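Long-range contact in putative platelet activating factor (Streptococcus pneumoniae, PDB 2HSJ), which is of unknown function but is probably a GDSL-like (SGNH) hydrolase acting on ester bonds: residues 34-40 with 85-91. Numbering follows the deposited sequence. Where two conformers were deposited one is given.
Sequences EPNILFI and AVDKIFL
F39 chi1 (-99°), away from the usual staggered positions, turns its ring under F90 CB, which the parallel pairing of the two residues places there; F90 chi1 (-82°), with CG opposite the carbonyl carbon, sends the F90 ring alongside. In this conformer of F39, one of two modelled, that CB sits 3.6 Å from the F39 centroid, almost on the ring normal: a CH-pi contact. The ring planes are near parallel (16°) but slid apart, so they barely overlap; F39 CZ reaches F90 CD2 at 3.4 Å. At I37, CG2 lies anti to the backbone N and meets F90 CD1 obliquely, while CD1 runs alongside the aliphatic part of K88, 3.6 Å from its CB. Beyond these carbons, K88 NZ forms a salt bridge with the C-terminal carboxylate of Y214.

On the face of L38, I40, I89 and L91 the contacts across the two strands are aliphatic: I40 CD1 packs on I89 CG2, and I40 CG2 on L91 CD1. L38 CD1 rests across both methyls of V86, in the loop ahead of strand 88-92.

Four residue pairs in parallel register, I37-K88 to I40-L91, set which side chains are neighbours, and the ladder alternates L38 N to K88 O, F90 N to L38 O and I40 N to F90 O, the last 2.8 Å and nearly straight. At its start N36 O accepts from two donors, the backbone N of D87 and of K88. The N36 amide, turned steeply against the D87 carboxylate, gives OD2 only a weak bond from ND2 (3.0 Å); D87 OD1 instead pairs with K58 of the second subunit, and N36 OD1 accepts from K58 of its own chain. Waters bridge the entry, one joining E34 OE1, P35 O and A85 N.

Strand 37-41 lies between 60-64 and 88-92 in a five-stranded parallel sheet of order 2-1-3-4-5, the core of the SGNH-hydrolase fold.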
ATOM      1  N   GLU D  34       2.232   2.938   5.043  1.00 10.58           N
ATOM      2  CA  GLU D  34       1.584   4.076   5.679  1.00 11.33           C
ATOM      3  C   GLU D  34       0.487   3.542   6.586  1.00 11.20           C
ATOM      4  O   GLU D  34      -0.471   2.921   6.104  1.00 12.99           O
ATOM      5  CB  GLU D  34       0.965   4.967   4.599  1.00 11.60           C
ATOM      6  CG  GLU D  34       2.009   5.833   3.890  1.00 12.00           C
ATOM      7  CD  GLU D  34       2.492   7.014   4.722  1.00 13.24           C
ATOM      8  OE1 GLU D  34       2.084   7.158   5.894  1.00 13.44           O
ATOM      9  OE2 GLU D  34       3.300   7.814   4.195  1.00 15.49           O
ATOM     10  N   PRO D  35       0.627   3.719   7.912  1.00 10.63           N
ATOM     11  CA  PRO D  35      -0.448   3.223   8.759  1.00 10.89           C
ATOM     12  C   PRO D  35      -1.740   3.990   8.535  1.00 11.96           C
ATOM     13  O   PRO D  35      -1.741   5.207   8.603  1.00 13.15           O
ATOM     14  CB  PRO D  35       0.049   3.446  10.189  1.00 11.99           C
ATOM     15  CG  PRO D  35       1.322   4.200  10.080  1.00 11.88           C
ATOM     16  CD  PRO D  35       1.755   4.309   8.672  1.00 10.68           C
ATOM     17  N   ASN D  36      -2.814   3.270   8.261  1.00 11.07           N
ATOM     18  CA  ASN D  36      -4.134   3.876   8.261  1.00 11.24           C
ATOM     19  C   ASN D  36      -4.677   3.906   9.686  1.00 10.74           C
ATOM     20  O   ASN D  36      -5.337   4.871  10.101  1.00 10.59           O
ATOM     21  CB  ASN D  36      -5.058   3.120   7.306  1.00 10.57           C
ATOM     22  CG  ASN D  36      -6.464   3.692   7.287  1.00 12.22           C
ATOM     23  OD1 ASN D  36      -7.366   3.155   7.946  1.00 13.20           O
ATOM     24  ND2 ASN D  36      -6.659   4.820   6.557  1.00 11.84           N
ATOM     25  N   ILE D  37      -4.388   2.834  10.434  1.00 10.30           N
ATOM     26  CA  ILE D  37      -4.778   2.716  11.829  1.00 10.43           C
ATOM     27  C   ILE D  37      -3.500   2.342  12.588  1.00  9.84           C
ATOM     28  O   ILE D  37      -2.742   1.451  12.144  1.00 10.38           O
ATOM     29  CB  ILE D  37      -5.835   1.577  12.021  1.00 11.19           C
ATOM     30  CG1 ILE D  37      -6.983   1.710  11.005  1.00 13.38           C
ATOM     31  CG2 ILE D  37      -6.269   1.447  13.481  1.00 11.67           C
ATOM     32  CD1 ILE D  37      -7.943   2.790  11.225  1.00 17.81           C
ATOM     33  N   LEU D  38      -3.241   3.040  13.697  1.00  9.16           N
ATOM     34  CA  LEU D  38      -2.222   2.600  14.644  1.00  9.95           C
ATOM     35  C   LEU D  38      -2.919   1.984  15.843  1.00 10.48           C
ATOM     36  O   LEU D  38      -3.796   2.638  16.439  1.00 11.80           O
ATOM     37  CB  LEU D  38      -1.383   3.792  15.114  1.00 10.26           C
ATOM     38  CG  LEU D  38      -0.397   4.348  14.082  1.00 11.38           C
ATOM     39  CD1 LEU D  38       0.036   5.752  14.441  1.00 11.42           C
ATOM     40  CD2 LEU D  38       0.878   3.494  13.958  1.00 12.75           C
ATOM     41  N   PHE D  39      -2.563   0.749  16.213  0.50 10.41           N
ATOM     42  CA  PHE D  39      -3.069   0.146  17.453  0.50 10.43           C
ATOM     43  C   PHE D  39      -1.987   0.337  18.498  0.50 10.64           C
ATOM     44  O   PHE D  39      -0.858  -0.116  18.311  0.50 10.37           O
ATOM     45  CB  PHE D  39      -3.354  -1.355  17.273  0.50 11.34           C
ATOM     46  CG  PHE D  39      -4.807  -1.681  17.021  0.50 11.69           C
ATOM     47  CD1 PHE D  39      -5.412  -1.305  15.832  0.50 14.29           C
ATOM     48  CD2 PHE D  39      -5.557  -2.371  17.967  0.50 14.07           C
ATOM     49  CE1 PHE D  39      -6.749  -1.612  15.577  0.50 15.31           C
ATOM     50  CE2 PHE D  39      -6.904  -2.661  17.724  0.50 13.57           C
ATOM     51  CZ  PHE D  39      -7.488  -2.283  16.536  0.50 13.74           C
ATOM     52  N   ILE D  40      -2.333   1.049  19.567  1.00 10.89           N
ATOM     53  CA  ILE D  40      -1.381   1.369  20.637  1.00 11.22           C
ATOM     54  C   ILE D  40      -1.920   0.827  21.955  1.00 11.58           C
ATOM     55  O   ILE D  40      -3.120   0.883  22.242  1.00 11.85           O
ATOM     56  CB  ILE D  40      -1.175   2.928  20.741  1.00 11.23           C
ATOM     57  CG1 ILE D  40      -0.615   3.453  19.415  1.00 11.29           C
ATOM     58  CG2 ILE D  40      -0.292   3.303  21.928  1.00 12.35           C
ATOM     59  CD1 ILE D  40      -0.535   4.968  19.402  1.00 12.54           C
ATOM     60  N   ALA D  85      -0.674   9.748   7.004  1.00 11.21           N
ATOM     61  CA  ALA D  85      -2.121   9.662   6.738  1.00 11.68           C
ATOM     62  C   ALA D  85      -2.823   8.754   7.749  1.00 11.89           C
ATOM     63  O   ALA D  85      -3.530   7.796   7.403  1.00 13.01           O
ATOM     64  CB  ALA D  85      -2.349   9.157   5.329  1.00 13.76           C
ATOM     65  N   VAL D  86      -2.562   9.021   9.020  1.00 10.76           N
ATOM     66  CA  VAL D  86      -3.158   8.196  10.070  1.00 10.61           C
ATOM     67  C   VAL D  86      -4.611   8.624  10.277  1.00 10.97           C
ATOM     68  O   VAL D  86      -4.886   9.739  10.713  1.00 11.66           O
ATOM     69  CB  VAL D  86      -2.397   8.329  11.401  1.00 10.78           C
ATOM     70  CG1 VAL D  86      -3.019   7.364  12.429  1.00 11.27           C
ATOM     71  CG2 VAL D  86      -0.901   8.036  11.180  1.00 11.44           C
ATOM     72  N   ASP D  87      -5.535   7.744   9.933  1.00 10.72           N
ATOM     73  CA  ASP D  87      -6.954   8.045  10.129  1.00 11.26           C
ATOM     74  C   ASP D  87      -7.366   7.895  11.591  1.00 11.31           C
ATOM     75  O   ASP D  87      -8.124   8.725  12.118  1.00 12.09           O
ATOM     76  CB  ASP D  87      -7.812   7.117   9.247  1.00 10.97           C
ATOM     77  CG  ASP D  87      -7.940   7.617   7.819  1.00 17.04           C
ATOM     78  OD1 ASP D  87      -7.304   8.657   7.467  1.00 20.36           O
ATOM     79  OD2 ASP D  87      -8.706   6.986   7.043  1.00 20.85           O
ATOM     80  N   LYS D  88      -6.899   6.824  12.238  1.00 11.53           N
ATOM     81  CA  LYS D  88      -7.364   6.494  13.569  1.00 11.89           C
ATOM     82  C   LYS D  88      -6.248   5.865  14.354  1.00 11.71           C
ATOM     83  O   LYS D  88      -5.388   5.153  13.807  1.00 11.55           O
ATOM     84  CB  LYS D  88      -8.537   5.489  13.528  1.00 12.58           C
ATOM     85  CG  LYS D  88      -9.754   5.978  12.760  1.00 12.95           C
ATOM     86  CD  LYS D  88     -10.812   4.908  12.742  1.00 15.57           C
ATOM     87  CE  LYS D  88     -12.065   5.390  12.045  1.00 19.81           C
ATOM     88  NZ  LYS D  88     -11.821   5.558  10.609  1.00 20.20           N
ATOM     89  N   ILE D  89      -6.288   6.128  15.652  1.00 10.79           N
ATOM     90  CA  ILE D  89      -5.469   5.439  16.644  1.00 12.04           C
ATOM     91  C   ILE D  89      -6.415   4.695  17.560  1.00 11.88           C
ATOM     92  O   ILE D  89      -7.329   5.293  18.111  1.00 12.25           O
ATOM     93  CB  ILE D  89      -4.660   6.455  17.484  1.00 12.79           C
ATOM     94  CG1 ILE D  89      -3.591   7.117  16.614  1.00 14.61           C
ATOM     95  CG2 ILE D  89      -4.029   5.785  18.730  1.00 13.72           C
ATOM     96  CD1 ILE D  89      -3.089   8.477  17.177  1.00 16.88           C
ATOM     97  N   PHE D  90      -6.218   3.386  17.688  1.00 11.49           N
ATOM     98  CA  PHE D  90      -6.967   2.590  18.669  1.00 11.93           C
ATOM     99  C   PHE D  90      -6.084   2.464  19.884  1.00 12.92           C
ATOM    100  O   PHE D  90      -4.925   2.061  19.767  1.00 13.35           O
ATOM    101  CB  PHE D  90      -7.286   1.207  18.121  1.00 12.65           C
ATOM    102  CG  PHE D  90      -8.486   1.174  17.230  1.00 12.81           C
ATOM    103  CD1 PHE D  90      -8.607   2.014  16.132  1.00 13.02           C
ATOM    104  CD2 PHE D  90      -9.530   0.305  17.528  1.00 16.26           C
ATOM    105  CE1 PHE D  90      -9.735   1.963  15.333  1.00 12.45           C
ATOM    106  CE2 PHE D  90     -10.662   0.256  16.741  1.00 16.50           C
ATOM    107  CZ  PHE D  90     -10.771   1.084  15.641  1.00 14.47           C
ATOM    108  N   LEU D  91      -6.629   2.795  21.047  1.00 12.31           N
ATOM    109  CA  LEU D  91      -5.873   2.787  22.275  1.00 11.92           C
ATOM    110  C   LEU D  91      -6.532   1.834  23.281  1.00 11.53           C
ATOM    111  O   LEU D  91      -7.680   2.030  23.690  1.00 12.06           O
ATOM    112  CB  LEU D  91      -5.826   4.207  22.829  1.00 12.38           C
ATOM    113  CG  LEU D  91      -5.055   4.379  24.110  1.00 13.30           C
ATOM    114  CD1 LEU D  91      -3.639   3.835  23.975  1.00 16.12           C
ATOM    115  CD2 LEU D  91      -5.071   5.883  24.465  1.00 18.37           C
TER
HETATM  116  O   HOH W   1       0.021   7.116   7.764  1.00 11.76           O
HETATM  117  O   HOH W   2      -4.522   6.348   5.399  1.00 16.51           O
HETATM  118  O   HOH W   3      -9.643   4.287   8.703  1.00 36.61           O